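Local coordinates for protein FAD-binding oxidoreductase (Gulosibacter chungangensis, PDB 7PBG) that oxidises 4-alkylphenols such as 4-ethylphenol, dehydrogenating this substrate to a vinylphenol by means of a covalently attached FAD, at residues C287-R291 against E292-T296; T416-I419 against S420-G424. One frame throughout, in Å; residues are numbered along the deposited sequence.

Interaction 1: C287-R291 against E292-T296; sequences CVSKR and EEWQT
Lys290 and Arg291 turn their carbonyls into the bend that follows helix 281-288, and the amides of Glu293, Trp294 and Gln295 close on them. Glu293 N bonds to Lys290 O at 3.0 Å. Arg291 O is gripped twice: by Trp294 N at 2.9 Å, from above the carbonyl plane, and by Gln295 N at 3.1 Å, within it. These bonds turn the chain sharply.

Side chains add to the bend. Glu293 has CG beside its own backbone N (chi1 -66°) and an extended chain beyond, which reaches back until OE1 accepts Lys290 N at 2.9 Å, met from above the carboxylate plane. Its other oxygen, OE2, is bridged by a water to Val288 O. The Trp294 indole lies along the segment before the bend, and Trp294 NE1 donates to Ser289 OG at 2.7 Å, the hydroxyl only 5° out of the ring plane; Trp294 CD1 rests 3.4 Å from Lys290 O. The same hydroxyl bonds to Ala285 O, tying the indole to the last turn of the helix, while Met309 and Leu313 of helix 303-313 pack on the ring. With an alanine in place of the indole, Ser289 OG would probably lose its donor and a gap would open toward helix 303-313.

Arg291 and Gln295 run side by side, their guanidinium and amide planes 81° apart. A water joins Arg291 NH1 to Gln295 O, and Glu297 O receives both NH1 and Gln295 NE2. Arg291 NE forms a salt bridge with Asp426, and Gln295 OE1 accepts Thr302 N. With its buried polar groups paired in this way, the bend is likely to hold one shape, and the arginine charge is probably balanced chiefly by Asp426.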
ATOM      1  N   CYS A 287      29.389   9.867 -12.532  1.00 19.28           N
ATOM      2  CA  CYS A 287      29.399  10.277 -11.121  1.00 19.26           C
ATOM      3  C   CYS A 287      30.777  10.687 -10.632  1.00 19.38           C
ATOM      4  O   CYS A 287      30.841  11.318  -9.551  1.00 20.30           O
ATOM      5  CB  CYS A 287      28.788   9.199 -10.239  1.00 18.95           C
ATOM      6  SG  CYS A 287      27.027   8.972 -10.594  1.00 22.07           S
ATOM      7  N   VAL A 288      31.842  10.331 -11.337  1.00 20.30           N
ATOM      8  CA  VAL A 288      33.238  10.518 -10.857  1.00 18.31           C
ATOM      9  C   VAL A 288      34.125  11.096 -11.942  1.00 21.02           C
ATOM     10  O   VAL A 288      35.318  11.239 -11.690  1.00 21.84           O
ATOM     11  CB  VAL A 288      33.874   9.212 -10.380  1.00 18.90           C
ATOM     12  CG1 VAL A 288      33.217   8.735  -9.102  1.00 20.25           C
ATOM     13  CG2 VAL A 288      33.877   8.170 -11.484  1.00 19.11           C
ATOM     14  N   SER A 289      33.549  11.505 -13.058  1.00 20.60           N
ATOM     15  CA  SER A 289      34.356  12.032 -14.175  1.00 19.70           C
ATOM     16  C   SER A 289      33.471  12.783 -15.155  1.00 20.59           C
ATOM     17  O   SER A 289      32.256  12.597 -15.124  1.00 18.87           O
ATOM     18  CB  SER A 289      35.093  10.928 -14.845  1.00 19.78           C
ATOM     19  OG  SER A 289      34.180  10.082 -15.574  1.00 20.26           O
ATOM     20  N   LYS A 290      34.109  13.474 -16.090  1.00 18.45           N
ATOM     21  CA  LYS A 290      33.439  14.199 -17.200  1.00 20.19           C
ATOM     22  C   LYS A 290      33.687  13.444 -18.508  1.00 19.45           C
ATOM     23  O   LYS A 290      34.644  12.673 -18.617  1.00 18.09           O
ATOM     24  CB  LYS A 290      34.002  15.612 -17.327  1.00 21.01           C
ATOM     25  CG  LYS A 290      33.735  16.499 -16.133  1.00 23.90           C
ATOM     26  CD  LYS A 290      34.090  17.954 -16.401  1.00 25.95           C
ATOM     27  CE  LYS A 290      33.610  18.860 -15.285  1.00 28.56           C
ATOM     28  NZ  LYS A 290      34.138  18.401 -13.981  1.00 30.97           N
ATOM     29  N   ARG A 291      32.782  13.630 -19.449  1.00 19.54           N
ATOM     30  CA  ARG A 291      32.766  12.870 -20.706  1.00 18.81           C
ATOM     31  C   ARG A 291      34.105  12.961 -21.419  1.00 19.05           C
ATOM     32  O   ARG A 291      34.577  11.963 -21.950  1.00 17.53           O
ATOM     33  CB  ARG A 291      31.733  13.498 -21.634  1.00 18.80           C
ATOM     34  CG  ARG A 291      31.303  12.568 -22.757  1.00 17.81           C
ATOM     35  CD  ARG A 291      30.277  13.247 -23.615  1.00 18.15           C
ATOM     36  NE  ARG A 291      29.579  12.326 -24.537  1.00 16.92           N
ATOM     37  CZ  ARG A 291      29.928  12.050 -25.783  1.00 17.11           C
ATOM     38  NH1 ARG A 291      30.989  12.609 -26.338  1.00 18.74           N
ATOM     39  NH2 ARG A 291      29.187  11.197 -26.487  1.00 18.80           N
ATOM     40  N   GLU A 292      34.694  14.167 -21.459  1.00 18.49           N
ATOM     41  CA  GLU A 292      35.930  14.395 -22.255  1.00 19.74           C
ATOM     42  C   GLU A 292      37.100  13.617 -21.647  1.00 19.42           C
ATOM     43  O   GLU A 292      38.132  13.437 -22.379  1.00 20.72           O
ATOM     44  CB  GLU A 292      36.217  15.879 -22.355  1.00 19.63           C
ATOM     45  CG  GLU A 292      35.279  16.534 -23.359  1.00 20.68           C
ATOM     46  CD  GLU A 292      35.546  18.012 -23.553  1.00 21.99           C
ATOM     47  OE1 GLU A 292      35.376  18.456 -24.706  1.00 23.81           O
ATOM     48  OE2 GLU A 292      35.957  18.715 -22.561  1.00 20.66           O
ATOM     49  N   GLU A 293      36.993  13.159 -20.396  1.00 19.98           N
ATOM     50  CA  GLU A 293      38.096  12.341 -19.809  1.00 18.22           C
ATOM     51  C   GLU A 293      38.198  11.041 -20.591  1.00 19.70           C
ATOM     52  O   GLU A 293      39.284  10.391 -20.584  1.00 21.06           O
ATOM     53  CB  GLU A 293      37.899  12.096 -18.318  1.00 17.36           C
ATOM     54  CG  GLU A 293      37.979  13.366 -17.480  1.00 18.99           C
ATOM     55  CD  GLU A 293      37.728  13.169 -16.001  1.00 20.75           C
ATOM     56  OE1 GLU A 293      36.908  13.891 -15.415  1.00 20.09           O
ATOM     57  OE2 GLU A 293      38.446  12.342 -15.395  1.00 23.67           O
ATOM     58  N   TRP A 294      37.126  10.649 -21.271  1.00 18.64           N
ATOM     59  CA  TRP A 294      37.037   9.353 -21.977  1.00 18.14           C
ATOM     60  C   TRP A 294      37.042   9.530 -23.493  1.00 18.86           C
ATOM     61  O   TRP A 294      37.576   8.612 -24.169  1.00 20.82           O
ATOM     62  CB  TRP A 294      35.771   8.604 -21.536  1.00 18.19           C
ATOM     63  CG  TRP A 294      35.644   8.649 -20.049  1.00 17.04           C
ATOM     64  CD1 TRP A 294      34.767   9.375 -19.301  1.00 17.00           C
ATOM     65  CD2 TRP A 294      36.524   7.996 -19.122  1.00 17.08           C
ATOM     66  NE1 TRP A 294      34.992   9.174 -17.977  1.00 17.89           N
ATOM     67  CE2 TRP A 294      36.075   8.349 -17.838  1.00 17.65           C
ATOM     68  CE3 TRP A 294      37.617   7.148 -19.256  1.00 18.35           C
ATOM     69  CZ2 TRP A 294      36.686   7.869 -16.691  1.00 18.90           C
ATOM     70  CZ3 TRP A 294      38.251   6.706 -18.119  1.00 18.37           C
ATOM     71  CH2 TRP A 294      37.787   7.056 -16.850  1.00 18.80           C
ATOM     72  N   GLN A 295      36.431  10.582 -24.001  1.00 19.39           N
ATOM     73  CA  GLN A 295      36.236  10.731 -25.442  1.00 20.52           C
ATOM     74  C   GLN A 295      36.055  12.203 -25.762  1.00 20.01           C
ATOM     75  O   GLN A 295      35.174  12.818 -25.173  1.00 21.16           O
ATOM     76  CB  GLN A 295      35.066   9.878 -25.929  1.00 19.66           C
ATOM     77  CG  GLN A 295      34.644  10.232 -27.339  1.00 21.31           C
ATOM     78  CD  GLN A 295      33.615   9.264 -27.860  1.00 21.46           C
ATOM     79  OE1 GLN A 295      33.693   8.066 -27.586  1.00 22.15           O
ATOM     80  NE2 GLN A 295      32.634   9.800 -28.589  1.00 20.40           N
ATOM     81  N   THR A 296      36.915  12.746 -26.630  1.00 21.81           N
ATOM     82  CA  THR A 296      36.817  14.173 -27.035  1.00 23.95           C
ATOM     83  C   THR A 296      35.811  14.351 -28.167  1.00 23.68           C
ATOM     84  O   THR A 296      35.247  15.486 -28.253  1.00 27.83           O
ATOM     85  CB  THR A 296      38.183  14.783 -27.401  1.00 24.01           C
ATOM     86  OG1 THR A 296      38.844  13.958 -28.355  1.00 26.24           O
ATOM     87  CG2 THR A 296      39.107  14.911 -26.214  1.00 27.21           C
TER
HETATM   88  O   HOH W   1      37.789  11.572 -12.822  1.00 21.08           O
HETATM   89  O   HOH W   2      32.977  14.346 -25.219  1.00 21.83           O

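Interaction 2: T416-I419 against S420-G424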
ATOM      1  N   THR A 416      17.642   0.715 -26.657  1.00 24.86           N
ATOM      2  CA  THR A 416      17.758   2.098 -26.126  1.00 22.63           C
ATOM      3  C   THR A 416      19.126   2.659 -26.527  1.00 23.25           C
ATOM      4  O   THR A 416      19.194   3.829 -26.822  1.00 23.13           O
ATOM      5  CB  THR A 416      17.451   2.150 -24.627  1.00 22.63           C
ATOM      6  OG1 THR A 416      16.152   1.622 -24.388  1.00 24.05           O
ATOM      7  CG2 THR A 416      17.486   3.539 -24.024  1.00 19.69           C
ATOM      8  N   LYS A 417      20.186   1.847 -26.490  1.00 22.83           N
ATOM      9  CA  LYS A 417      21.528   2.252 -26.980  1.00 26.91           C
ATOM     10  C   LYS A 417      21.405   2.701 -28.436  1.00 25.25           C
ATOM     11  O   LYS A 417      21.950   3.733 -28.775  1.00 24.33           O
ATOM     12  CB  LYS A 417      22.493   1.078 -26.836  1.00 30.08           C
ATOM     13  CG  LYS A 417      23.959   1.421 -26.971  1.00 40.94           C
ATOM     14  CD  LYS A 417      24.826   0.326 -26.396  1.00 39.33           C
ATOM     15  CE  LYS A 417      24.524  -1.001 -27.051  1.00 43.49           C
ATOM     16  NZ  LYS A 417      25.619  -1.966 -26.818  1.00 42.15           N
ATOM     17  N   ARG A 418      20.668   1.946 -29.245  1.00 25.57           N
ATOM     18  CA  ARG A 418      20.536   2.226 -30.697  1.00 25.04           C
ATOM     19  C   ARG A 418      19.808   3.552 -30.902  1.00 23.78           C
ATOM     20  O   ARG A 418      20.353   4.398 -31.638  1.00 25.29           O
ATOM     21  CB  ARG A 418      19.765   1.120 -31.434  1.00 30.73           C
ATOM     22  CG  ARG A 418      19.909   1.200 -32.949  1.00 33.86           C
ATOM     23  CD  ARG A 418      19.127   0.110 -33.676  1.00 38.59           C
ATOM     24  NE  ARG A 418      17.731   0.148 -33.263  1.00 38.23           N
ATOM     25  CZ  ARG A 418      17.119  -0.764 -32.515  1.00 39.59           C
ATOM     26  NH1 ARG A 418      17.754  -1.850 -32.096  1.00 41.94           N
ATOM     27  NH2 ARG A 418      15.860  -0.582 -32.184  1.00 39.13           N
ATOM     28  N   ILE A 419      18.665   3.733 -30.227  1.00 22.81           N
ATOM     29  CA  ILE A 419      17.769   4.913 -30.390  1.00 23.55           C
ATOM     30  C   ILE A 419      18.521   6.127 -29.840  1.00 24.32           C
ATOM     31  O   ILE A 419      18.530   7.179 -30.507  1.00 23.48           O
ATOM     32  CB  ILE A 419      16.393   4.659 -29.742  1.00 25.90           C
ATOM     33  CG1 ILE A 419      15.636   3.552 -30.495  1.00 30.65           C
ATOM     34  CG2 ILE A 419      15.542   5.929 -29.707  1.00 31.48           C
ATOM     35  CD1 ILE A 419      14.351   3.085 -29.813  1.00 31.12           C
ATOM     36  N   SER A 420      19.203   5.978 -28.707  1.00 21.99           N
ATOM     37  CA  SER A 420      19.941   7.120 -28.122  1.00 22.14           C
ATOM     38  C   SER A 420      21.132   7.511 -29.015  1.00 22.12           C
ATOM     39  O   SER A 420      21.280   8.720 -29.273  1.00 24.61           O
ATOM     40  CB  SER A 420      20.305   6.856 -26.683  1.00 19.97           C
ATOM     41  OG  SER A 420      21.171   5.729 -26.526  1.00 20.97           O
ATOM     42  N   ASP A 421      21.902   6.530 -29.521  1.00 24.27           N
ATOM     43  CA  ASP A 421      23.001   6.711 -30.512  1.00 25.84           C
ATOM     44  C   ASP A 421      22.470   7.497 -31.731  1.00 25.28           C
ATOM     45  O   ASP A 421      23.092   8.531 -32.105  1.00 25.44           O
ATOM     46  CB  ASP A 421      23.603   5.358 -30.900  1.00 26.81           C
ATOM     47  CG  ASP A 421      24.587   4.822 -29.872  1.00 28.67           C
ATOM     48  OD1 ASP A 421      24.872   5.558 -28.886  1.00 26.24           O
ATOM     49  OD2 ASP A 421      25.079   3.693 -30.054  1.00 26.81           O
ATOM     50  N   ASP A 422      21.348   7.054 -32.280  1.00 27.63           N
ATOM     51  CA  ASP A 422      20.677   7.661 -33.464  1.00 28.72           C
ATOM     52  C   ASP A 422      20.379   9.148 -33.247  1.00 30.21           C
ATOM     53  O   ASP A 422      20.460   9.906 -34.254  1.00 29.23           O
ATOM     54  CB  ASP A 422      19.375   6.926 -33.780  1.00 32.58           C
ATOM     55  CG  ASP A 422      19.521   5.570 -34.438  1.00 36.06           C
ATOM     56  OD1 ASP A 422      20.668   5.173 -34.747  1.00 42.48           O
ATOM     57  OD2 ASP A 422      18.479   4.925 -34.645  1.00 42.31           O
ATOM     58  N   HIS A 423      20.054   9.576 -32.012  1.00 23.72           N
ATOM     59  CA  HIS A 423      19.692  10.972 -31.667  1.00 22.98           C
ATOM     60  C   HIS A 423      20.877  11.734 -31.064  1.00 21.77           C
ATOM     61  O   HIS A 423      20.663  12.878 -30.671  1.00 24.91           O
ATOM     62  CB  HIS A 423      18.494  10.934 -30.714  1.00 23.67           C
ATOM     63  CG  HIS A 423      17.219  10.559 -31.390  1.00 23.91           C
ATOM     64  ND1 HIS A 423      16.369  11.519 -31.887  1.00 28.63           N
ATOM     65  CD2 HIS A 423      16.638   9.370 -31.648  1.00 27.76           C
ATOM     66  CE1 HIS A 423      15.300  10.925 -32.419  1.00 28.31           C
ATOM     67  NE2 HIS A 423      15.450   9.628 -32.311  1.00 26.75           N
ATOM     68  N   GLY A 424      22.018  11.061 -30.866  1.00 23.45           N
ATOM     69  CA  GLY A 424      23.241  11.690 -30.329  1.00 24.35           C
ATOM     70  C   GLY A 424      23.116  12.022 -28.854  1.00 24.12           C
ATOM     71  O   GLY A 424      23.614  13.116 -28.430  1.00 28.79           O
TER
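Thr416 O and Ser420 N make one of the closing i to i+4 backbone bonds of helix 406-422, at 2.9 Å; Asp421 N meets Lys417 O, and Asp422 N meets Arg418 O, each at 2.9 Å. The last, His423 N to Ile419 O, stretches to 3.2 Å and is bent, with an N-H...O angle of 135°.

One side chain joins this backbone network. Ser420 OG, set between its own N and carbonyl carbon (chi1 62°), turns back along the helix to lie 2.8 Å from Thr416 O and 3.1 Å from Lys417 O, two acceptors for a single proton.

Charged and flat groups also make contacts. Asp421 CG lies near Lys417 O and Asp422 CG near Arg418 O, without a hydrogen bond, whereas Lys417 NZ pairs with Glu252 and Glu414. The His423 ring brings its edge to Ile419 O, with His423 CD2 3.1 Å away, and runs alongside the Ile419 side chain; ND1 bonds to Glu456. Ile419 packs on Met460 and Leu464 of helix 451-470, and Ser420 touches Tyr427 of strand 426-433.

Gly424, with positive phi, returns its N to Asp421 O at 3.0 Å, and the helix ends in a Schellman motif, a classic C-terminal cap.

Interaction 1 precedes interaction 2 by well over a hundred residues, yet their centres are 19 Å apart and their nearest atoms about 6 Å, without touching. The antiparallel eight-stranded sheet probably accounts for the proximity. Helix 281-288, which leads into interaction 1, follows strand 277-280; helix 406-422, ending in interaction 2, leads into the neighbouring strand 426-433. The first residue of that strand is the salt-bridge partner in interaction 1, joining the sites. One contact is a bend, the other a helix end, both 24 to 25 Å from the chain's centre. Interaction 1 is away from the flavin site; the Ser420 side chain of interaction 2 is about 12 Å from that of His395, to which FAD is covalently attached.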